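Local coordinates for pyruvate kinase (Toxoplasma gondii, PDB 3GG8), which catalyses the final step of glycolysis, transferring the phosphoryl group of phosphoenolpyruvate to ADP to yield pyruvate and ATP, at residues S392-V397 against S501-K506; L414-T419 against A490-K495. All coordinates share one frame; numbering follows the deposited sequence.

Contact 1 (S392-V397 against S501-K506); sequences STQEAV and SSNLLK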
ATOM      1  N   SER C 392       0.003  -9.768  19.713  1.00 38.60           N
ATOM      2  CA  SER C 392       0.601  -9.680  21.043  1.00 37.79           C
ATOM      3  C   SER C 392       1.851  -8.798  21.091  1.00 37.37           C
ATOM      4  O   SER C 392       2.464  -8.490  20.068  1.00 37.05           O
ATOM      5  CB  SER C 392       0.962 -11.085  21.538  1.00 37.80           C
ATOM      6  OG  SER C 392       2.034 -11.625  20.787  1.00 36.35           O
ATOM      7  N   THR C 393       2.208  -8.414  22.312  1.00 37.07           N
ATOM      8  CA  THR C 393       3.433  -7.689  22.640  1.00 36.73           C
ATOM      9  C   THR C 393       4.693  -8.315  22.033  1.00 36.48           C
ATOM     10  O   THR C 393       5.511  -7.615  21.416  1.00 36.41           O
ATOM     11  CB  THR C 393       3.567  -7.607  24.174  1.00 36.69           C
ATOM     12  OG1 THR C 393       2.603  -6.673  24.670  1.00 37.30           O
ATOM     13  CG2 THR C 393       4.954  -7.171  24.601  1.00 37.48           C
ATOM     14  N   GLN C 394       4.838  -9.626  22.220  1.00 35.75           N
ATOM     15  CA  GLN C 394       5.989 -10.375  21.749  1.00 35.68           C
ATOM     16  C   GLN C 394       6.111 -10.315  20.241  1.00 35.26           C
ATOM     17  O   GLN C 394       7.191 -10.076  19.717  1.00 34.70           O
ATOM     18  CB  GLN C 394       5.883 -11.837  22.175  1.00 36.09           C
ATOM     19  CG  GLN C 394       5.753 -12.049  23.665  1.00 37.42           C
ATOM     20  CD  GLN C 394       4.329 -12.316  24.117  1.00 38.93           C
ATOM     21  OE1 GLN C 394       3.394 -11.536  23.852  1.00 36.82           O
ATOM     22  NE2 GLN C 394       4.160 -13.426  24.834  1.00 39.54           N
ATOM     23  N   GLU C 395       5.010 -10.555  19.538  1.00 35.13           N
ATOM     24  CA  GLU C 395       5.046 -10.517  18.083  1.00 35.04           C
ATOM     25  C   GLU C 395       5.328  -9.117  17.531  1.00 34.51           C
ATOM     26  O   GLU C 395       6.094  -8.980  16.569  1.00 34.78           O
ATOM     27  CB  GLU C 395       3.766 -11.074  17.479  1.00 35.29           C
ATOM     28  CG  GLU C 395       3.902 -11.340  15.984  1.00 36.75           C
ATOM     29  CD  GLU C 395       2.963 -12.412  15.481  1.00 39.39           C
ATOM     30  OE1 GLU C 395       2.401 -13.168  16.310  1.00 40.46           O
ATOM     31  OE2 GLU C 395       2.784 -12.497  14.246  1.00 40.33           O
ATOM     32  N   ALA C 396       4.723  -8.100  18.147  1.00 33.29           N
ATOM     33  CA  ALA C 396       4.922  -6.703  17.745  1.00 32.93           C
ATOM     34  C   ALA C 396       6.381  -6.285  17.806  1.00 32.49           C
ATOM     35  O   ALA C 396       6.879  -5.641  16.887  1.00 32.66           O
ATOM     36  CB  ALA C 396       4.050  -5.762  18.578  1.00 32.17           C
ATOM     37  N   VAL C 397       7.048  -6.654  18.896  1.00 32.10           N
ATOM     38  CA  VAL C 397       8.459  -6.352  19.119  1.00 31.74           C
ATOM     39  C   VAL C 397       9.354  -7.135  18.152  1.00 31.71           C
ATOM     40  O   VAL C 397      10.313  -6.585  17.623  1.00 30.84           O
ATOM     41  CB  VAL C 397       8.861  -6.573  20.611  1.00 32.09           C
ATOM     42  CG1 VAL C 397      10.362  -6.380  20.843  1.00 31.64           C
ATOM     43  CG2 VAL C 397       8.106  -5.604  21.489  1.00 31.34           C
ATOM     44  N   SER C 501       4.871 -10.953  31.029  1.00 32.65           N
ATOM     45  CA  SER C 501       5.699 -10.750  29.843  1.00 33.00           C
ATOM     46  C   SER C 501       6.118  -9.286  29.673  1.00 32.99           C
ATOM     47  O   SER C 501       5.398  -8.353  30.060  1.00 33.12           O
ATOM     48  CB  SER C 501       5.002 -11.264  28.576  1.00 33.10           C
ATOM     49  OG  SER C 501       4.503 -12.585  28.753  1.00 33.09           O
ATOM     50  N   SER C 502       7.299  -9.116  29.087  1.00 33.00           N
ATOM     51  CA  SER C 502       7.973  -7.833  28.937  1.00 32.77           C
ATOM     52  C   SER C 502       8.995  -8.033  27.827  1.00 32.59           C
ATOM     53  O   SER C 502       9.673  -9.058  27.789  1.00 32.73           O
ATOM     54  CB  SER C 502       8.668  -7.447  30.241  1.00 32.73           C
ATOM     55  OG  SER C 502       9.831  -6.687  29.980  1.00 33.15           O
ATOM     56  N   ASN C 503       9.088  -7.076  26.910  1.00 32.27           N
ATOM     57  CA  ASN C 503       9.842  -7.286  25.680  1.00 32.38           C
ATOM     58  C   ASN C 503      10.713  -6.107  25.268  1.00 32.40           C
ATOM     59  O   ASN C 503      10.232  -4.985  25.147  1.00 32.38           O
ATOM     60  CB  ASN C 503       8.889  -7.651  24.541  1.00 32.42           C
ATOM     61  CG  ASN C 503       8.426  -9.083  24.609  1.00 32.81           C
ATOM     62  OD1 ASN C 503       8.968  -9.942  23.917  1.00 34.31           O
ATOM     63  ND2 ASN C 503       7.434  -9.361  25.460  1.00 31.78           N
ATOM     64  N   LEU C 504      11.986  -6.391  25.022  1.00 32.38           N
ATOM     65  CA  LEU C 504      12.999  -5.371  24.794  1.00 33.05           C
ATOM     66  C   LEU C 504      13.512  -5.407  23.365  1.00 33.00           C
ATOM     67  O   LEU C 504      13.553  -6.451  22.730  1.00 32.77           O
ATOM     68  CB  LEU C 504      14.171  -5.591  25.753  1.00 33.11           C
ATOM     69  CG  LEU C 504      15.428  -4.719  25.634  1.00 34.11           C
ATOM     70  CD1 LEU C 504      15.212  -3.313  26.235  1.00 33.98           C
ATOM     71  CD2 LEU C 504      16.631  -5.410  26.292  1.00 34.00           C
ATOM     72  N   LEU C 505      13.911  -4.249  22.868  1.00 33.36           N
ATOM     73  CA  LEU C 505      14.580  -4.166  21.590  1.00 33.44           C
ATOM     74  C   LEU C 505      15.646  -3.108  21.753  1.00 33.56           C
ATOM     75  O   LEU C 505      15.351  -1.963  22.058  1.00 33.43           O
ATOM     76  CB  LEU C 505      13.587  -3.806  20.481  1.00 33.77           C
ATOM     77  CG  LEU C 505      13.996  -3.590  19.011  1.00 33.33           C
ATOM     78  CD1 LEU C 505      12.734  -3.503  18.184  1.00 31.56           C
ATOM     79  CD2 LEU C 505      14.803  -2.335  18.808  1.00 32.47           C
ATOM     80  N   LYS C 506      16.895  -3.512  21.575  1.00 34.01           N
ATOM     81  CA  LYS C 506      18.025  -2.602  21.662  1.00 33.66           C
ATOM     82  C   LYS C 506      18.732  -2.513  20.322  1.00 33.46           C
ATOM     83  O   LYS C 506      18.900  -3.510  19.635  1.00 32.61           O
ATOM     84  CB  LYS C 506      19.025  -3.112  22.687  1.00 34.01           C
ATOM     85  CG  LYS C 506      18.747  -2.718  24.091  1.00 36.30           C
ATOM     86  CD  LYS C 506      20.054  -2.510  24.840  1.00 39.76           C
ATOM     87  CE  LYS C 506      19.866  -2.694  26.350  1.00 41.78           C
ATOM     88  NZ  LYS C 506      21.000  -2.146  27.159  1.00 42.27           N
TER
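N503 lies against the first turn of helix 393-407, touching T393, Q394 and V397. The methyl CG2 of T393 sits 3.4 Å from N503 ND2, while N503 OD1 lies 3.7 Å from Q394 CA. With CG beside the backbone N and anti to the carbonyl carbon (chi1 -77°), N503 carries its amide to T393 and Q394; the amide plane is 50° from that of Q394, whose CG adds aliphatic bulk at 3.6 Å from N503 ND2. One turn on, V397 spreads its two methyls: CG2 meets N503 CB at 3.8 Å, and CG1 lies 3.7 Å from L504 O and 4.1 Å from L505 CB. A branched valine suits this place, since it fills both directions without a long chain.

The axes of 393-397 and 502-506 run almost parallel (7°), 8.4 Å apart at closest, as when a helix packs on a sheet in an alpha/beta domain. Strand 502-509 is the sheet's outermost within the chain, and it pairs antiparallel with a strand of the second subunit, whose V507 also packs on T393 and V397.

Farther out, Q394 NE2 binds E496 O and S501 OG binds K495 O, tying both polar ends to the chain just after strand 487-494. S392, the N-cap, accepts weakly from E395 N through its OG. Beyond it, the E395 carboxylate reaches K428 and Y429.

Contact 2 (L414-T419 against A490-K495); sequences LALTET and AVHGMK
L416 and H492 meet as neighbours across two parallel strands, the leucine's CB over one face of the imidazole and the two side chains crossing at about a right angle. H492 CG lies anti to the backbone N (chi1 -164°), which brings the ring beside L416. L416 CB stands 4.2 Å from the ring centroid, 17° off the normal, a CH-pi contact, and its CD2 is 3.7 Å from H492 CD2. M494 CG lies on the opposite face, also toward the rim, so aliphatic groups flank the ring on both faces. Beside this pair, L414 CB touches A490 CB at 4.1 Å; alanine is small enough to admit I469 of helix 465-478, which also lies against L416. A415 and V491 point to the other side of the sheet, toward helix 421-427.

The backbone here is closely knit. V491 N-H donates to L414 O (N to O 2.8 Å), and V491 O accepts from L416 N-H (N to O 2.9 Å), so one residue bonds to both flanking partners, as in a parallel pair.

Past L416 the chains separate: L416 O and G493 N are already 3.9 Å apart, and E418 and K495 are exposed. The loop probably corresponds to the one that binds an effector phosphate in fructose-1,6-bisphosphate-activated relatives; here T417 OG1 bonds to E496 and T419 OG1 to E497.

H492 ND1 donates a weak, bent bond to G493 O, which may limit rotation of the ring. Backbone bonds thus join the strands, and apolar CH-pi packing takes over at the ring.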
ATOM      1  N   LEU C 414      20.157 -10.395  17.346  1.00 35.15           N
ATOM      2  CA  LEU C 414      20.386 -11.281  18.470  1.00 35.53           C
ATOM      3  C   LEU C 414      19.025 -11.556  19.093  1.00 35.34           C
ATOM      4  O   LEU C 414      18.280 -10.619  19.421  1.00 34.95           O
ATOM      5  CB  LEU C 414      21.338 -10.651  19.486  1.00 35.39           C
ATOM      6  CG  LEU C 414      22.697 -10.128  19.001  1.00 36.34           C
ATOM      7  CD1 LEU C 414      23.519  -9.579  20.155  1.00 34.65           C
ATOM      8  CD2 LEU C 414      23.477 -11.213  18.268  1.00 38.92           C
ATOM      9  N   ALA C 415      18.690 -12.835  19.213  1.00 35.27           N
ATOM     10  CA  ALA C 415      17.451 -13.258  19.856  1.00 35.58           C
ATOM     11  C   ALA C 415      17.800 -13.929  21.168  1.00 36.02           C
ATOM     12  O   ALA C 415      18.257 -15.066  21.182  1.00 36.61           O
ATOM     13  CB  ALA C 415      16.668 -14.212  18.955  1.00 35.17           C
ATOM     14  N   LEU C 416      17.627 -13.216  22.272  1.00 36.19           N
ATOM     15  CA  LEU C 416      17.869 -13.792  23.582  1.00 36.05           C
ATOM     16  C   LEU C 416      16.606 -14.510  23.995  1.00 36.39           C
ATOM     17  O   LEU C 416      15.527 -13.913  23.984  1.00 36.76           O
ATOM     18  CB  LEU C 416      18.229 -12.716  24.599  1.00 35.96           C
ATOM     19  CG  LEU C 416      19.643 -12.144  24.561  1.00 35.79           C
ATOM     20  CD1 LEU C 416      19.830 -11.244  23.322  1.00 34.34           C
ATOM     21  CD2 LEU C 416      19.918 -11.368  25.861  1.00 35.64           C
ATOM     22  N   THR C 417      16.723 -15.780  24.366  1.00 36.42           N
ATOM     23  CA  THR C 417      15.519 -16.607  24.497  1.00 36.82           C
ATOM     24  C   THR C 417      15.646 -17.776  25.475  1.00 36.73           C
ATOM     25  O   THR C 417      16.657 -18.483  25.504  1.00 36.91           O
ATOM     26  CB  THR C 417      15.049 -17.121  23.106  1.00 36.72           C
ATOM     27  OG1 THR C 417      13.764 -17.732  23.229  1.00 36.86           O
ATOM     28  CG2 THR C 417      16.044 -18.134  22.516  1.00 37.31           C
ATOM     29  N   GLU C 418      14.617 -17.964  26.285  1.00 36.83           N
ATOM     30  CA  GLU C 418      14.589 -19.074  27.225  1.00 36.93           C
ATOM     31  C   GLU C 418      13.857 -20.233  26.575  1.00 36.24           C
ATOM     32  O   GLU C 418      14.418 -21.320  26.443  1.00 36.63           O
ATOM     33  CB  GLU C 418      13.944 -18.642  28.541  1.00 37.48           C
ATOM     34  CG  GLU C 418      13.867 -19.713  29.645  1.00 41.63           C
ATOM     35  CD  GLU C 418      15.212 -20.376  29.990  1.00 46.44           C
ATOM     36  OE1 GLU C 418      15.190 -21.492  30.567  1.00 46.75           O
ATOM     37  OE2 GLU C 418      16.281 -19.791  29.683  1.00 48.91           O
ATOM     38  N   THR C 419      12.632 -19.982  26.109  1.00 35.31           N
ATOM     39  CA  THR C 419      11.762 -21.037  25.578  1.00 33.77           C
ATOM     40  C   THR C 419      11.896 -21.217  24.073  1.00 33.47           C
ATOM     41  O   THR C 419      11.336 -22.166  23.511  1.00 32.74           O
ATOM     42  CB  THR C 419      10.262 -20.751  25.833  1.00 33.90           C
ATOM     43  OG1 THR C 419       9.805 -19.745  24.910  1.00 33.01           O
ATOM     44  CG2 THR C 419       9.977 -20.340  27.289  1.00 32.58           C
ATOM     45  N   ALA C 490      19.278  -6.325  19.117  1.00 34.28           N
ATOM     46  CA  ALA C 490      19.074  -7.367  20.112  1.00 34.69           C
ATOM     47  C   ALA C 490      17.628  -7.315  20.611  1.00 35.06           C
ATOM     48  O   ALA C 490      17.089  -6.236  20.889  1.00 34.92           O
ATOM     49  CB  ALA C 490      20.053  -7.212  21.261  1.00 34.76           C
ATOM     50  N   VAL C 491      17.002  -8.484  20.685  1.00 35.04           N
ATOM     51  CA  VAL C 491      15.658  -8.615  21.216  1.00 35.11           C
ATOM     52  C   VAL C 491      15.689  -9.535  22.439  1.00 34.70           C
ATOM     53  O   VAL C 491      16.258 -10.617  22.401  1.00 34.74           O
ATOM     54  CB  VAL C 491      14.677  -9.151  20.145  1.00 34.85           C
ATOM     55  CG1 VAL C 491      13.292  -9.355  20.724  1.00 35.15           C
ATOM     56  CG2 VAL C 491      14.605  -8.181  18.974  1.00 36.09           C
ATOM     57  N   HIS C 492      15.090  -9.084  23.525  1.00 34.76           N
ATOM     58  CA  HIS C 492      14.935  -9.922  24.691  1.00 35.38           C
ATOM     59  C   HIS C 492      13.465 -10.028  25.042  1.00 35.47           C
ATOM     60  O   HIS C 492      12.850  -9.068  25.490  1.00 35.45           O
ATOM     61  CB  HIS C 492      15.742  -9.390  25.879  1.00 35.13           C
ATOM     62  CG  HIS C 492      15.937 -10.393  26.975  1.00 36.85           C
ATOM     63  ND1 HIS C 492      15.019 -11.382  27.257  1.00 38.61           N
ATOM     64  CD2 HIS C 492      16.947 -10.558  27.863  1.00 37.97           C
ATOM     65  CE1 HIS C 492      15.457 -12.119  28.264  1.00 38.17           C
ATOM     66  NE2 HIS C 492      16.624 -11.639  28.650  1.00 39.17           N
ATOM     67  N   GLY C 493      12.903 -11.202  24.798  1.00 36.15           N
ATOM     68  CA  GLY C 493      11.622 -11.585  25.393  1.00 36.85           C
ATOM     69  C   GLY C 493      11.871 -12.085  26.814  1.00 37.37           C
ATOM     70  O   GLY C 493      12.681 -12.995  27.028  1.00 37.14           O
ATOM     71  N   MET C 494      11.191 -11.473  27.782  1.00 37.85           N
ATOM     72  CA  MET C 494      11.320 -11.866  29.187  1.00 38.63           C
ATOM     73  C   MET C 494      10.001 -12.453  29.675  1.00 38.18           C
ATOM     74  O   MET C 494       8.929 -11.960  29.316  1.00 37.95           O
ATOM     75  CB  MET C 494      11.747 -10.678  30.056  1.00 38.55           C
ATOM     76  CG  MET C 494      12.910  -9.876  29.474  1.00 39.45           C
ATOM     77  SD  MET C 494      13.571  -8.633  30.608  1.00 40.48           S
ATOM     78  CE  MET C 494      14.545  -7.612  29.492  1.00 40.15           C
ATOM     79  N   LYS C 495      10.097 -13.508  30.490  1.00 38.31           N
ATOM     80  CA  LYS C 495       8.936 -14.300  30.930  1.00 38.28           C
ATOM     81  C   LYS C 495       8.053 -14.663  29.725  1.00 38.39           C
ATOM     82  O   LYS C 495       6.833 -14.435  29.729  1.00 38.34           O
ATOM     83  CB  LYS C 495       8.131 -13.553  32.006  1.00 38.38           C
ATOM     84  CG  LYS C 495       8.872 -13.301  33.318  1.00 38.20           C
ATOM     85  CD  LYS C 495       8.028 -12.449  34.253  1.00 38.30           C
ATOM     86  CE  LYS C 495       8.731 -12.202  35.577  1.00 38.55           C
ATOM     87  NZ  LYS C 495       7.841 -11.488  36.541  1.00 38.72           N
TER

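In the fold
Both contacts belong to the C-terminal alpha/beta domain, with centres about 9 Å apart. Along the chain the order is 392-397, 414-419, 490-495, 501-506, so contact 2 is formed wholly by chain lying between the two halves of contact 1. Helix 393-407 leads into strand 412-416, while strands 487-494 and 502-509 are a consecutive antiparallel pair. These two strands join the contacts: K506 N lies 2.8 Å from A490 O, and L504 N 2.9 Å from H492 O, both probable hydrogen bonds. Contact 2 thus belongs to the sheet's parallel interior, contact 1 to its helix-covered edge, and the antiparallel pair connects the domain's parallel core to the subunit interface.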